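Local coordinates for protein putative L-alanine-DL-glutamate epimerase (Burkholderia xenovorans, PDB 3GO2) that binds magnesium and probably catalyses a racemase or epimerase reaction, at residues V121-C126 with E152-R157; Y321-T326 with A350-L355; N329-A334 with P373-D378. All blocks are in the same frame, centred on the assembly; numbering follows the deposited sequence. Where two conformers were deposited one is given.

Contact 1. Residues V121-C126 with E152-R157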
ATOM      1  N   VAL A 121     -23.430  23.704 -21.705  1.00 16.92           N
ATOM      2  CA  VAL A 121     -24.288  23.149 -20.685  1.00 16.06           C
ATOM      3  C   VAL A 121     -24.882  21.816 -21.089  1.00 15.87           C
ATOM      4  O   VAL A 121     -24.800  21.382 -22.244  1.00 15.51           O
ATOM      5  CB  VAL A 121     -25.424  24.123 -20.252  1.00 16.80           C
ATOM      6  CG1 VAL A 121     -24.832  25.394 -19.688  1.00 15.98           C
ATOM      7  CG2 VAL A 121     -26.395  24.415 -21.398  1.00 16.20           C
ATOM      8  N   TYR A 122     -25.447  21.146 -20.097  1.00 14.73           N
ATOM      9  CA  TYR A 122     -26.399  20.069 -20.340  1.00 14.71           C
ATOM     10  C   TYR A 122     -27.726  20.440 -19.697  1.00 14.85           C
ATOM     11  O   TYR A 122     -27.760  21.103 -18.655  1.00 14.15           O
ATOM     12  CB  TYR A 122     -25.877  18.712 -19.849  1.00 14.05           C
ATOM     13  CG  TYR A 122     -25.718  18.470 -18.349  1.00 13.96           C
ATOM     14  CD1 TYR A 122     -26.776  17.989 -17.578  1.00 15.10           C
ATOM     15  CD2 TYR A 122     -24.502  18.694 -17.716  1.00 13.84           C
ATOM     16  CE1 TYR A 122     -26.635  17.744 -16.225  1.00 12.89           C
ATOM     17  CE2 TYR A 122     -24.347  18.426 -16.359  1.00 13.78           C
ATOM     18  CZ  TYR A 122     -25.402  17.945 -15.626  1.00 13.56           C
ATOM     19  OH  TYR A 122     -25.238  17.702 -14.271  1.00 15.19           O
ATOM     20  N   TRP A 123     -28.814  20.070 -20.364  1.00 14.66           N
ATOM     21  CA  TRP A 123     -30.155  20.286 -19.875  1.00 15.12           C
ATOM     22  C   TRP A 123     -30.459  19.159 -18.890  1.00 15.28           C
ATOM     23  O   TRP A 123     -30.650  17.990 -19.287  1.00 14.90           O
ATOM     24  CB  TRP A 123     -31.134  20.305 -21.072  1.00 16.52           C
ATOM     25  CG  TRP A 123     -32.594  20.379 -20.760  1.00 16.25           C
ATOM     26  CD1 TRP A 123     -33.210  20.207 -19.549  1.00 17.46           C
ATOM     27  CD2 TRP A 123     -33.648  20.620 -21.708  1.00 17.59           C
ATOM     28  NE1 TRP A 123     -34.572  20.313 -19.691  1.00 18.01           N
ATOM     29  CE2 TRP A 123     -34.866  20.562 -21.007  1.00 18.81           C
ATOM     30  CE3 TRP A 123     -33.669  20.874 -23.083  1.00 20.34           C
ATOM     31  CZ2 TRP A 123     -36.116  20.768 -21.635  1.00 20.63           C
ATOM     32  CZ3 TRP A 123     -34.902  21.078 -23.704  1.00 20.52           C
ATOM     33  CH2 TRP A 123     -36.097  21.025 -22.980  1.00 20.72           C
ATOM     34  N   SER A 124     -30.478  19.527 -17.615  1.00 14.65           N
ATOM     35  CA  SER A 124     -30.617  18.557 -16.527  1.00 14.95           C
ATOM     36  C   SER A 124     -32.064  18.248 -16.183  1.00 15.85           C
ATOM     37  O   SER A 124     -32.984  18.954 -16.618  1.00 16.36           O
ATOM     38  CB  SER A 124     -29.844  19.070 -15.318  1.00 15.51           C
ATOM     39  OG  SER A 124     -29.587  18.037 -14.378  1.00 14.36           O
ATOM     40  N   HIS A 125     -32.284  17.196 -15.400  1.00 15.65           N
ATOM     41  CA  HIS A 125     -33.652  16.778 -15.035  1.00 16.27           C
ATOM     42  C   HIS A 125     -34.577  16.737 -16.250  1.00 16.26           C
ATOM     43  O   HIS A 125     -35.707  17.295 -16.250  1.00 16.07           O
ATOM     44  CB  HIS A 125     -34.195  17.677 -13.947  1.00 15.95           C
ATOM     45  CG  HIS A 125     -33.300  17.704 -12.745  1.00 16.46           C
ATOM     46  ND1 HIS A 125     -32.374  18.701 -12.538  1.00 16.92           N
ATOM     47  CD2 HIS A 125     -33.114  16.797 -11.755  1.00 19.32           C
ATOM     48  CE1 HIS A 125     -31.680  18.425 -11.445  1.00 18.30           C
ATOM     49  NE2 HIS A 125     -32.111  17.282 -10.949  1.00 18.40           N
ATOM     50  N   CYS A 126     -34.078  16.033 -17.257  1.00 16.84           N
ATOM     51  CA  CYS A 126     -34.670  15.975 -18.592  1.00 16.79           C
ATOM     52  C   CYS A 126     -34.838  14.524 -18.993  1.00 16.96           C
ATOM     53  O   CYS A 126     -33.882  13.904 -19.465  1.00 18.68           O
ATOM     54  CB  CYS A 126     -33.738  16.664 -19.577  1.00 16.73           C
ATOM     55  SG  CYS A 126     -34.380  16.652 -21.300  1.00 19.15           S
ATOM     56  N   GLU A 152     -36.229  14.860 -28.274  1.00 20.35           N
ATOM     57  CA  GLU A 152     -36.364  15.574 -29.575  1.00 20.26           C
ATOM     58  C   GLU A 152     -36.393  17.097 -29.402  1.00 19.82           C
ATOM     59  O   GLU A 152     -35.811  17.829 -30.198  1.00 19.90           O
ATOM     60  CB  GLU A 152     -37.619  15.126 -30.327  1.00 20.08           C
ATOM     61  CG  GLU A 152     -37.611  13.655 -30.771  1.00 23.14           C
ATOM     62  CD  GLU A 152     -38.905  13.189 -31.457  1.00 26.69           C
ATOM     63  OE1 GLU A 152     -40.010  13.716 -31.159  1.00 26.71           O
ATOM     64  OE2 GLU A 152     -38.786  12.253 -32.279  1.00 29.24           O
ATOM     65  N   GLU A 153     -37.117  17.574 -28.399  1.00 19.75           N
ATOM     66  CA  GLU A 153     -37.181  19.000 -28.115  1.00 19.79           C
ATOM     67  C   GLU A 153     -35.789  19.552 -27.739  1.00 19.69           C
ATOM     68  O   GLU A 153     -35.376  20.615 -28.215  1.00 19.81           O
ATOM     69  CB  GLU A 153     -38.228  19.289 -27.031  1.00 20.23           C
ATOM     70  CG  GLU A 153     -38.302  20.730 -26.663  1.00 20.92           C
ATOM     71  CD  GLU A 153     -39.293  21.028 -25.586  1.00 21.49           C
ATOM     72  OE1 GLU A 153     -40.307  20.309 -25.436  1.00 21.36           O
ATOM     73  OE2 GLU A 153     -39.048  22.032 -24.904  1.00 23.39           O
ATOM     74  N   ALA A 154     -35.042  18.806 -26.918  1.00 18.98           N
ATOM     75  CA  ALA A 154     -33.704  19.214 -26.554  1.00 19.64           C
ATOM     76  C   ALA A 154     -32.842  19.312 -27.797  1.00 19.03           C
ATOM     77  O   ALA A 154     -32.085  20.242 -27.945  1.00 19.78           O
ATOM     78  CB  ALA A 154     -33.072  18.212 -25.531  1.00 18.78           C
ATOM     79  N   ARG A 155     -32.946  18.324 -28.678  1.00 19.77           N
ATOM     80  CA  ARG A 155     -32.208  18.327 -29.928  1.00 20.24           C
ATOM     81  C   ARG A 155     -32.552  19.567 -30.773  1.00 19.99           C
ATOM     82  O   ARG A 155     -31.658  20.283 -31.243  1.00 18.14           O
ATOM     83  CB  ARG A 155     -32.508  17.064 -30.733  1.00 21.08           C
ATOM     84  CG  ARG A 155     -31.660  16.903 -31.951  1.00 24.33           C
ATOM     85  CD  ARG A 155     -32.111  15.731 -32.827  1.00 27.21           C
ATOM     86  NE  ARG A 155     -31.418  15.787 -34.112  1.00 32.48           N
ATOM     87  CZ  ARG A 155     -31.400  14.832 -35.036  1.00 36.51           C
ATOM     88  NH1 ARG A 155     -32.025  13.668 -34.849  1.00 38.76           N
ATOM     89  NH2 ARG A 155     -30.723  15.043 -36.163  1.00 38.77           N
ATOM     90  N   GLU A 156     -33.846  19.791 -30.958  1.00 21.11           N
ATOM     91  CA  GLU A 156     -34.349  20.890 -31.787  0.50 21.74           C
ATOM     92  C   GLU A 156     -33.852  22.238 -31.262  1.00 21.95           C
ATOM     93  O   GLU A 156     -33.496  23.137 -32.040  1.00 21.85           O
ATOM     94  CB  GLU A 156     -35.891  20.838 -31.852  0.50 21.97           C
ATOM     95  CG  GLU A 156     -36.444  19.595 -32.597  0.50 23.32           C
ATOM     96  CD  GLU A 156     -37.917  19.297 -32.324  0.50 24.52           C
ATOM     97  OE1 GLU A 156     -38.544  19.974 -31.473  0.50 27.72           O
ATOM     98  OE2 GLU A 156     -38.444  18.354 -32.960  0.50 25.48           O
ATOM     99  N   ARG A 157     -33.824  22.361 -29.940  1.00 22.20           N
ATOM    100  CA  ARG A 157     -33.447  23.609 -29.277  1.00 22.54           C
ATOM    101  C   ARG A 157     -31.915  23.799 -29.169  1.00 22.10           C
ATOM    102  O   ARG A 157     -31.443  24.773 -28.562  1.00 22.38           O
ATOM    103  CB  ARG A 157     -34.136  23.701 -27.906  1.00 22.90           C
ATOM    104  CG  ARG A 157     -35.657  23.921 -27.980  1.00 23.53           C
ATOM    105  CD  ARG A 157     -36.383  23.826 -26.613  1.00 25.43           C
ATOM    106  NE  ARG A 157     -36.045  24.918 -25.706  1.00 26.69           N
ATOM    107  CZ  ARG A 157     -36.559  25.075 -24.483  1.00 25.38           C
ATOM    108  NH1 ARG A 157     -37.443  24.222 -23.999  1.00 25.86           N
ATOM    109  NH2 ARG A 157     -36.184  26.105 -23.730  1.00 25.29           N
TER
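Where strand 118-123 runs into the loop carrying H125, a residue that binds fumarate and 2-oxoglutarate, the indole of W123 reaches out to the C-terminal end of helix 144-156, joining strand and helix of the barrel domain of this enolase-superfamily fold. The six-membered ring of the indole carries the contact. With CG anti to the backbone N (chi1 174°), the ring extends from the strand toward the helix, and CE3 and CZ3 approach A154 obliquely, W123 CE3 lying 3.7 Å from A154 CB. The neighbouring W123 CZ3 lies 3.6 Å from A154 CA, so the ring comes close to the helix backbone where the small alanine lets it come near. The far corner, CH2, meets an ion pair. E153 OE2 lies near the indole plane at the edge, 3.7 Å from W123 CH2, while R157 NH1 approaches the same carbon obliquely at 3.6 Å. The guanidinium plane is turned 65° from the indole, so the two groups do not stack. R157 NH1 also donates to E153 OE2 over 2.9 Å, one helical turn apart, and the carboxylate oxygen sits in the guanidinium plane. A bend at chi3 (68°) folds the arginine chain back toward that carboxylate. On one ring face of W123 lies C126 SG, within the same segment. Outside the two segments, W123 NE1 bonds to D347, and E153 OE1 forms a salt bridge with R130. Because no hydrogen bond links the two segments, adhesion here is van der Waals contact, with the polarised aryl C-H edge facing a carboxylate, probably a mildly favourable electrostatic match. E153, shared between R157 and R130, would probably be stabilised as an anion beside the indole rim.

Contact 2. Residues Y321-T326 with A350-L355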
ATOM      1  N   TYR A 321     -31.140  24.942  -9.271  1.00 15.83           N
ATOM      2  CA  TYR A 321     -31.920  25.804  -8.412  1.00 16.28           C
ATOM      3  C   TYR A 321     -32.432  26.978  -9.264  1.00 16.19           C
ATOM      4  O   TYR A 321     -32.768  26.802 -10.444  1.00 15.77           O
ATOM      5  CB  TYR A 321     -31.017  26.297  -7.281  1.00 17.27           C
ATOM      6  CG  TYR A 321     -30.118  25.248  -6.619  1.00 20.54           C
ATOM      7  CD1 TYR A 321     -30.611  24.446  -5.593  1.00 22.82           C
ATOM      8  CD2 TYR A 321     -28.757  25.109  -6.991  1.00 22.73           C
ATOM      9  CE1 TYR A 321     -29.776  23.487  -4.926  1.00 23.41           C
ATOM     10  CE2 TYR A 321     -27.902  24.145  -6.359  1.00 23.12           C
ATOM     11  CZ  TYR A 321     -28.431  23.348  -5.317  1.00 24.88           C
ATOM     12  OH  TYR A 321     -27.638  22.416  -4.646  1.00 22.37           O
ATOM     13  N   GLY A 322     -32.468  28.179  -8.693  1.00 16.29           N
ATOM     14  CA  GLY A 322     -32.979  29.346  -9.404  1.00 15.49           C
ATOM     15  C   GLY A 322     -31.941  30.057 -10.251  1.00 15.56           C
ATOM     16  O   GLY A 322     -30.775  29.643 -10.339  1.00 14.63           O
ATOM     17  N   HIS A 323     -32.358  31.159 -10.875  1.00 14.74           N
ATOM     18  CA  HIS A 323     -31.448  31.891 -11.772  1.00 15.15           C
ATOM     19  C   HIS A 323     -30.213  32.404 -11.072  1.00 13.56           C
ATOM     20  O   HIS A 323     -29.162  32.478 -11.681  1.00 13.90           O
ATOM     21  CB  HIS A 323     -32.129  33.096 -12.439  1.00 15.46           C
ATOM     22  CG  HIS A 323     -33.089  32.738 -13.524  1.00 16.80           C
ATOM     23  ND1 HIS A 323     -33.070  31.527 -14.186  1.00 16.80           N
ATOM     24  CD2 HIS A 323     -34.102  33.455 -14.076  1.00 19.49           C
ATOM     25  CE1 HIS A 323     -34.017  31.521 -15.106  1.00 17.36           C
ATOM     26  NE2 HIS A 323     -34.659  32.678 -15.058  1.00 17.35           N
ATOM     27  N   LEU A 324     -30.317  32.824  -9.815  1.00 13.33           N
ATOM     28  CA  LEU A 324     -29.120  33.332  -9.137  1.00 13.07           C
ATOM     29  C   LEU A 324     -28.062  32.227  -8.979  1.00 13.36           C
ATOM     30  O   LEU A 324     -26.870  32.477  -9.192  1.00 14.15           O
ATOM     31  CB  LEU A 324     -29.455  34.001  -7.814  1.00 13.60           C
ATOM     32  CG  LEU A 324     -28.279  34.512  -6.986  1.00 13.14           C
ATOM     33  CD1 LEU A 324     -27.346  35.396  -7.813  1.00 14.58           C
ATOM     34  CD2 LEU A 324     -28.771  35.278  -5.760  1.00 14.45           C
ATOM     35  N   CYS A 325     -28.481  31.019  -8.640  1.00 13.73           N
ATOM     36  CA  CYS A 325     -27.531  29.896  -8.600  1.00 13.76           C
ATOM     37  C   CYS A 325     -26.873  29.681  -9.951  1.00 13.72           C
ATOM     38  O   CYS A 325     -25.678  29.384 -10.016  1.00 13.57           O
ATOM     39  CB  CYS A 325     -28.190  28.613  -8.138  1.00 13.80           C
ATOM     40  SG  CYS A 325     -28.590  28.631  -6.371  1.00 17.28           S
ATOM     41  N   THR A 326     -27.636  29.821 -11.033  1.00 13.68           N
ATOM     42  CA  THR A 326     -27.052  29.658 -12.363  1.00 13.50           C
ATOM     43  C   THR A 326     -25.988  30.707 -12.613  1.00 14.00           C
ATOM     44  O   THR A 326     -24.902  30.394 -13.154  1.00 14.14           O
ATOM     45  CB  THR A 326     -28.134  29.717 -13.471  1.00 12.68           C
ATOM     46  OG1 THR A 326     -29.028  28.615 -13.311  1.00 13.05           O
ATOM     47  CG2 THR A 326     -27.501  29.634 -14.864  1.00 13.64           C
ATOM     48  N   ALA A 350     -43.133  29.167 -14.054  1.00 18.53           N
ATOM     49  CA  ALA A 350     -43.815  30.228 -14.783  1.00 19.14           C
ATOM     50  C   ALA A 350     -43.503  31.626 -14.238  1.00 19.31           C
ATOM     51  O   ALA A 350     -43.524  32.606 -14.986  1.00 20.92           O
ATOM     52  CB  ALA A 350     -45.315  29.964 -14.776  1.00 19.15           C
ATOM     53  N   TRP A 351     -43.192  31.716 -12.953  1.00 19.06           N
ATOM     54  CA  TRP A 351     -42.845  32.995 -12.323  1.00 19.22           C
ATOM     55  C   TRP A 351     -41.340  33.214 -12.099  1.00 18.95           C
ATOM     56  O   TRP A 351     -40.929  34.167 -11.442  1.00 19.29           O
ATOM     57  CB  TRP A 351     -43.621  33.168 -11.013  1.00 19.01           C
ATOM     58  CG  TRP A 351     -43.321  32.171  -9.950  1.00 18.07           C
ATOM     59  CD1 TRP A 351     -42.401  32.307  -8.949  1.00 17.57           C
ATOM     60  CD2 TRP A 351     -43.926  30.884  -9.765  1.00 18.67           C
ATOM     61  NE1 TRP A 351     -42.429  31.220  -8.136  1.00 18.87           N
ATOM     62  CE2 TRP A 351     -43.337  30.315  -8.614  1.00 18.76           C
ATOM     63  CE3 TRP A 351     -44.905  30.157 -10.453  1.00 22.55           C
ATOM     64  CZ2 TRP A 351     -43.676  29.051  -8.142  1.00 21.06           C
ATOM     65  CZ3 TRP A 351     -45.256  28.888  -9.973  1.00 23.57           C
ATOM     66  CH2 TRP A 351     -44.640  28.354  -8.828  1.00 23.61           C
ATOM     67  N   GLU A 352     -40.503  32.339 -12.657  1.00 18.42           N
ATOM     68  CA  GLU A 352     -39.069  32.443 -12.392  1.00 18.91           C
ATOM     69  C   GLU A 352     -38.509  33.818 -12.761  1.00 18.94           C
ATOM     70  O   GLU A 352     -37.738  34.410 -11.998  1.00 18.66           O
ATOM     71  CB  GLU A 352     -38.311  31.370 -13.169  1.00 18.05           C
ATOM     72  CG  GLU A 352     -36.796  31.316 -12.933  1.00 18.52           C
ATOM     73  CD  GLU A 352     -36.412  30.661 -11.631  1.00 19.59           C
ATOM     74  OE1 GLU A 352     -37.289  30.024 -10.994  1.00 20.92           O
ATOM     75  OE2 GLU A 352     -35.213  30.776 -11.252  1.00 18.94           O
ATOM     76  N   ASP A 353     -38.861  34.328 -13.937  1.00 19.34           N
ATOM     77  CA  ASP A 353     -38.220  35.552 -14.397  1.00 20.41           C
ATOM     78  C   ASP A 353     -38.657  36.774 -13.558  1.00 20.35           C
ATOM     79  O   ASP A 353     -37.893  37.730 -13.459  1.00 22.83           O
ATOM     80  CB  ASP A 353     -38.439  35.780 -15.898  1.00 20.60           C
ATOM     81  CG  ASP A 353     -37.669  34.775 -16.777  1.00 23.43           C
ATOM     82  OD1 ASP A 353     -36.900  33.902 -16.264  1.00 24.36           O
ATOM     83  OD2 ASP A 353     -37.839  34.854 -18.011  1.00 26.20           O
ATOM     84  N   GLU A 354     -39.843  36.713 -12.954  1.00 19.77           N
ATOM     85  CA  GLU A 354     -40.321  37.744 -12.022  0.50 19.50           C
ATOM     86  C   GLU A 354     -39.392  37.905 -10.820  1.00 18.59           C
ATOM     87  O   GLU A 354     -39.260  38.999 -10.285  1.00 17.79           O
ATOM     88  CB  GLU A 354     -41.748  37.374 -11.530  0.50 20.11           C
ATOM     89  CG  GLU A 354     -42.507  38.435 -10.716  0.50 22.13           C
ATOM     90  CD  GLU A 354     -43.751  37.871  -9.982  0.50 25.06           C
ATOM     91  OE1 GLU A 354     -44.217  36.759 -10.319  0.50 26.56           O
ATOM     92  OE2 GLU A 354     -44.256  38.543  -9.046  0.50 26.30           O
ATOM     93  N   LEU A 355     -38.776  36.802 -10.387  1.00 17.24           N
ATOM     94  CA  LEU A 355     -38.032  36.777  -9.125  1.00 16.22           C
ATOM     95  C   LEU A 355     -36.669  37.413  -9.224  1.00 16.19           C
ATOM     96  O   LEU A 355     -36.075  37.726  -8.193  1.00 15.23           O
ATOM     97  CB  LEU A 355     -37.847  35.332  -8.642  1.00 15.62           C
ATOM     98  CG  LEU A 355     -39.131  34.586  -8.288  1.00 16.89           C
ATOM     99  CD1 LEU A 355     -38.829  33.108  -8.078  1.00 18.60           C
ATOM    100  CD2 LEU A 355     -39.787  35.194  -7.060  1.00 18.82           C
TER
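H323 and E352 meet with the imidazole lying across the aliphatic part of the glutamate: E352 CG stands over one face of the ring, offset toward its rim, in a CH-pi contact 3.5 Å from the ring centroid. The nearest ring atom is H323 NE2, 3.3 Å from E352 CG. The glutamate leaves its backbone with CG anti to N and then bends at chi2 (77°), which carries the carboxylate on past the ring to the start of helix 323-335. The carboxylate plane is turned 80° from the imidazole, so no flat stack forms. At the helix start E352 OE2 accepts the backbone N-H of H323 at 2.9 Å, nearly along its C-O axis but with a bent N-H...O angle of 134°. The same oxygen lies 3.2 Å from G322 CA, at the N-cap position, where glycine has no side chain to hinder the approach. D353 takes the imidazole from the edge. H323 NE2 donates to D353 OD1 at 2.8 Å, and the oxygen lies almost exactly in the ring plane. Thus two consecutive acidic residues hold one histidine: E352 by its methylene over a face and its carboxylate at the backbone N-H, D353 by its carboxylate at the ring edge. E352 has further partners: R348 forms a salt bridge to OE2, and Y20, on strand 19-27 of the N-terminal domain, bonds to OE1. This links the short, weakly bonded helix at about 352-355 to that domain as well as to the helix start. The NE2 bond fixes the rotation of the imidazole and should favour a protonated NE2. E352 OE2, meeting both a helix-start N-H and an arginine, probably remains ionised despite burial, and its charge would act favourably on the positive end of the helix dipole.

Contact 3. Residues N329-A334 with P373-D378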
ATOM      1  N   ASN A 329     -22.806  29.979 -10.545  1.00 13.22           N
ATOM      2  CA  ASN A 329     -22.081  28.908 -11.216  1.00 13.12           C
ATOM      3  C   ASN A 329     -21.464  29.353 -12.536  1.00 14.23           C
ATOM      4  O   ASN A 329     -20.375  28.891 -12.906  1.00 13.51           O
ATOM      5  CB  ASN A 329     -22.997  27.708 -11.391  1.00 13.23           C
ATOM      6  CG  ASN A 329     -23.150  26.910 -10.119  1.00 13.14           C
ATOM      7  OD1 ASN A 329     -22.150  26.520  -9.502  1.00 15.11           O
ATOM      8  ND2 ASN A 329     -24.388  26.687  -9.692  1.00 14.74           N
ATOM      9  N   ALA A 330     -22.133  30.258 -13.260  1.00 14.25           N
ATOM     10  CA  ALA A 330     -21.556  30.795 -14.500  1.00 14.24           C
ATOM     11  C   ALA A 330     -20.229  31.494 -14.248  1.00 13.58           C
ATOM     12  O   ALA A 330     -19.298  31.398 -15.058  1.00 13.97           O
ATOM     13  CB  ALA A 330     -22.516  31.753 -15.176  1.00 14.34           C
ATOM     14  N   ASN A 331     -20.124  32.213 -13.134  1.00 13.58           N
ATOM     15  CA  ASN A 331     -18.894  32.902 -12.832  1.00 13.92           C
ATOM     16  C   ASN A 331     -17.749  31.948 -12.452  1.00 14.03           C
ATOM     17  O   ASN A 331     -16.609  32.149 -12.850  1.00 14.09           O
ATOM     18  CB  ASN A 331     -19.113  33.975 -11.756  1.00 13.60           C
ATOM     19  CG  ASN A 331     -19.774  35.219 -12.319  1.00 14.01           C
ATOM     20  OD1 ASN A 331     -19.084  36.148 -12.743  1.00 15.47           O
ATOM     21  ND2 ASN A 331     -21.109  35.248 -12.348  1.00 13.26           N
ATOM     22  N   PHE A 332     -18.074  30.915 -11.671  1.00 13.67           N
ATOM     23  CA  PHE A 332     -17.140  29.829 -11.390  1.00 13.33           C
ATOM     24  C   PHE A 332     -16.683  29.167 -12.687  1.00 13.85           C
ATOM     25  O   PHE A 332     -15.477  28.971 -12.918  1.00 14.92           O
ATOM     26  CB  PHE A 332     -17.846  28.815 -10.504  1.00 13.35           C
ATOM     27  CG  PHE A 332     -17.096  27.533 -10.297  1.00 12.28           C
ATOM     28  CD1 PHE A 332     -16.067  27.439  -9.369  1.00 13.33           C
ATOM     29  CD2 PHE A 332     -17.457  26.397 -10.995  1.00 15.38           C
ATOM     30  CE1 PHE A 332     -15.397  26.201  -9.170  1.00 13.17           C
ATOM     31  CE2 PHE A 332     -16.795  25.190 -10.796  1.00 16.11           C
ATOM     32  CZ  PHE A 332     -15.786  25.096  -9.872  1.00 14.79           C
ATOM     33  N   ALA A 333     -17.648  28.818 -13.526  1.00 13.72           N
ATOM     34  CA  ALA A 333     -17.367  28.148 -14.799  1.00 14.58           C
ATOM     35  C   ALA A 333     -16.503  28.997 -15.745  1.00 15.67           C
ATOM     36  O   ALA A 333     -15.701  28.466 -16.517  1.00 14.68           O
ATOM     37  CB  ALA A 333     -18.680  27.785 -15.497  1.00 15.50           C
ATOM     38  N   ALA A 334     -16.668  30.311 -15.692  1.00 15.27           N
ATOM     39  CA  ALA A 334     -15.864  31.199 -16.503  1.00 16.09           C
ATOM     40  C   ALA A 334     -14.365  31.170 -16.208  1.00 15.63           C
ATOM     41  O   ALA A 334     -13.537  31.371 -17.110  1.00 15.52           O
ATOM     42  CB  ALA A 334     -16.403  32.624 -16.379  1.00 16.29           C
ATOM     43  N   PRO A 373     -21.671  43.989 -12.732  1.00 17.23           N
ATOM     44  CA  PRO A 373     -20.999  43.831 -11.443  1.00 16.25           C
ATOM     45  C   PRO A 373     -21.710  42.782 -10.571  1.00 15.79           C
ATOM     46  O   PRO A 373     -22.934  42.790 -10.477  1.00 16.47           O
ATOM     47  CB  PRO A 373     -21.089  45.225 -10.813  1.00 16.57           C
ATOM     48  CG  PRO A 373     -21.150  46.156 -12.030  1.00 17.35           C
ATOM     49  CD  PRO A 373     -21.962  45.408 -13.039  1.00 17.17           C
ATOM     50  N   GLY A 374     -20.932  41.925  -9.936  1.00 15.63           N
ATOM     51  CA  GLY A 374     -21.473  40.858  -9.125  1.00 14.40           C
ATOM     52  C   GLY A 374     -21.737  39.591  -9.927  1.00 14.78           C
ATOM     53  O   GLY A 374     -21.103  39.337 -10.945  1.00 14.61           O
ATOM     54  N   TRP A 375     -22.669  38.784  -9.446  1.00 14.25           N
ATOM     55  CA  TRP A 375     -22.987  37.510 -10.062  1.00 14.46           C
ATOM     56  C   TRP A 375     -23.654  37.636 -11.418  1.00 14.81           C
ATOM     57  O   TRP A 375     -23.470  36.764 -12.274  1.00 14.82           O
ATOM     58  CB  TRP A 375     -23.879  36.664  -9.155  1.00 13.91           C
ATOM     59  CG  TRP A 375     -23.247  36.226  -7.870  1.00 14.21           C
ATOM     60  CD1 TRP A 375     -23.760  36.403  -6.628  1.00 13.02           C
ATOM     61  CD2 TRP A 375     -22.030  35.473  -7.701  1.00 13.29           C
ATOM     62  NE1 TRP A 375     -22.924  35.855  -5.676  1.00 14.06           N
ATOM     63  CE2 TRP A 375     -21.851  35.276  -6.312  1.00 13.31           C
ATOM     64  CE3 TRP A 375     -21.088  34.927  -8.582  1.00 13.66           C
ATOM     65  CZ2 TRP A 375     -20.752  34.564  -5.786  1.00 14.98           C
ATOM     66  CZ3 TRP A 375     -19.983  34.221  -8.037  1.00 14.91           C
ATOM     67  CH2 TRP A 375     -19.828  34.067  -6.672  1.00 15.57           C
ATOM     68  N   GLY A 376     -24.435  38.711 -11.616  1.00 14.82           N
ATOM     69  CA  GLY A 376     -25.124  38.904 -12.898  1.00 15.03           C
ATOM     70  C   GLY A 376     -26.641  38.962 -12.819  1.00 15.28           C
ATOM     71  O   GLY A 376     -27.319  39.185 -13.824  1.00 16.68           O
ATOM     72  N   THR A 377     -27.197  38.723 -11.629  1.00 15.55           N
ATOM     73  CA  THR A 377     -28.641  38.880 -11.414  1.00 15.24           C
ATOM     74  C   THR A 377     -28.885  39.108  -9.929  1.00 15.36           C
ATOM     75  O   THR A 377     -28.087  38.680  -9.100  1.00 16.45           O
ATOM     76  CB  THR A 377     -29.405  37.661 -11.956  1.00 15.17           C
ATOM     77  OG1 THR A 377     -30.799  37.958 -12.085  1.00 16.27           O
ATOM     78  CG2 THR A 377     -29.251  36.440 -11.018  1.00 14.23           C
ATOM     79  N   ASP A 378     -29.963  39.822  -9.599  1.00 15.27           N
ATOM     80  CA  ASP A 378     -30.357  40.101  -8.226  1.00 15.98           C
ATOM     81  C   ASP A 378     -31.768  39.578  -8.009  1.00 15.97           C
ATOM     82  O   ASP A 378     -32.638  39.748  -8.864  1.00 16.18           O
ATOM     83  CB  ASP A 378     -30.379  41.608  -7.968  1.00 15.96           C
ATOM     84  CG  ASP A 378     -29.004  42.233  -8.018  1.00 17.93           C
ATOM     85  OD1 ASP A 378     -28.035  41.613  -7.499  1.00 16.12           O
ATOM     86  OD2 ASP A 378     -28.900  43.368  -8.554  1.00 21.04           O
TER
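The indole of W375 meets N331 at its edge: N331 CB lies in the ring plane, 3.8 Å from W375 CZ3, and ND2 stands near that plane beside CE3, also at 3.8 Å. The asparagine amide is turned 66° from the indole, so edge meets methylene and amide without stacking. With CG beside the backbone N (chi1 -77°), the amide leans past the ring to the loop backbone, where N331 ND2 gives W375 O a short but poorly aligned, weak hydrogen bond of 2.8 Å, its angle only 129°. The stronger partner of ND2 is the carbonyl of M327, one turn back in the same helix, while OD1 accepts from the backbone N of Y108. Each end of this buried amide is therefore paired. Helix 323-335 thus packs on the loop between strand 366-368 and helix 381-386. W375 also rests on L324 and I328 of helix 323-335 and on V298 of helix 298-310, while its backbone N bonds to D97 of helix 82-103. The neighbouring G374 pairs through its backbone with V105 and C107, which ties this loop of the barrel domain to the chain just beyond helix 82-103.

Contacts 2 and 3 share helix 323-335, one at its first turn and the other further along it; they touch where L324 CD1 packs 3.6 Å from T377 O. Both are buried, yet contact 2 is mainly polar, with acidic side chains serving a histidine and a helix start, whereas contact 3 sets an amide against an indole edge and a loop carbonyl. Contact 1 stands apart, about 18 Å from contact 2 and 22 Å from contact 3, centre to centre. It is partly exposed, has no hydrogen bond across it, and pairs a buried tryptophan with a surface ion pair beside the loop of H125.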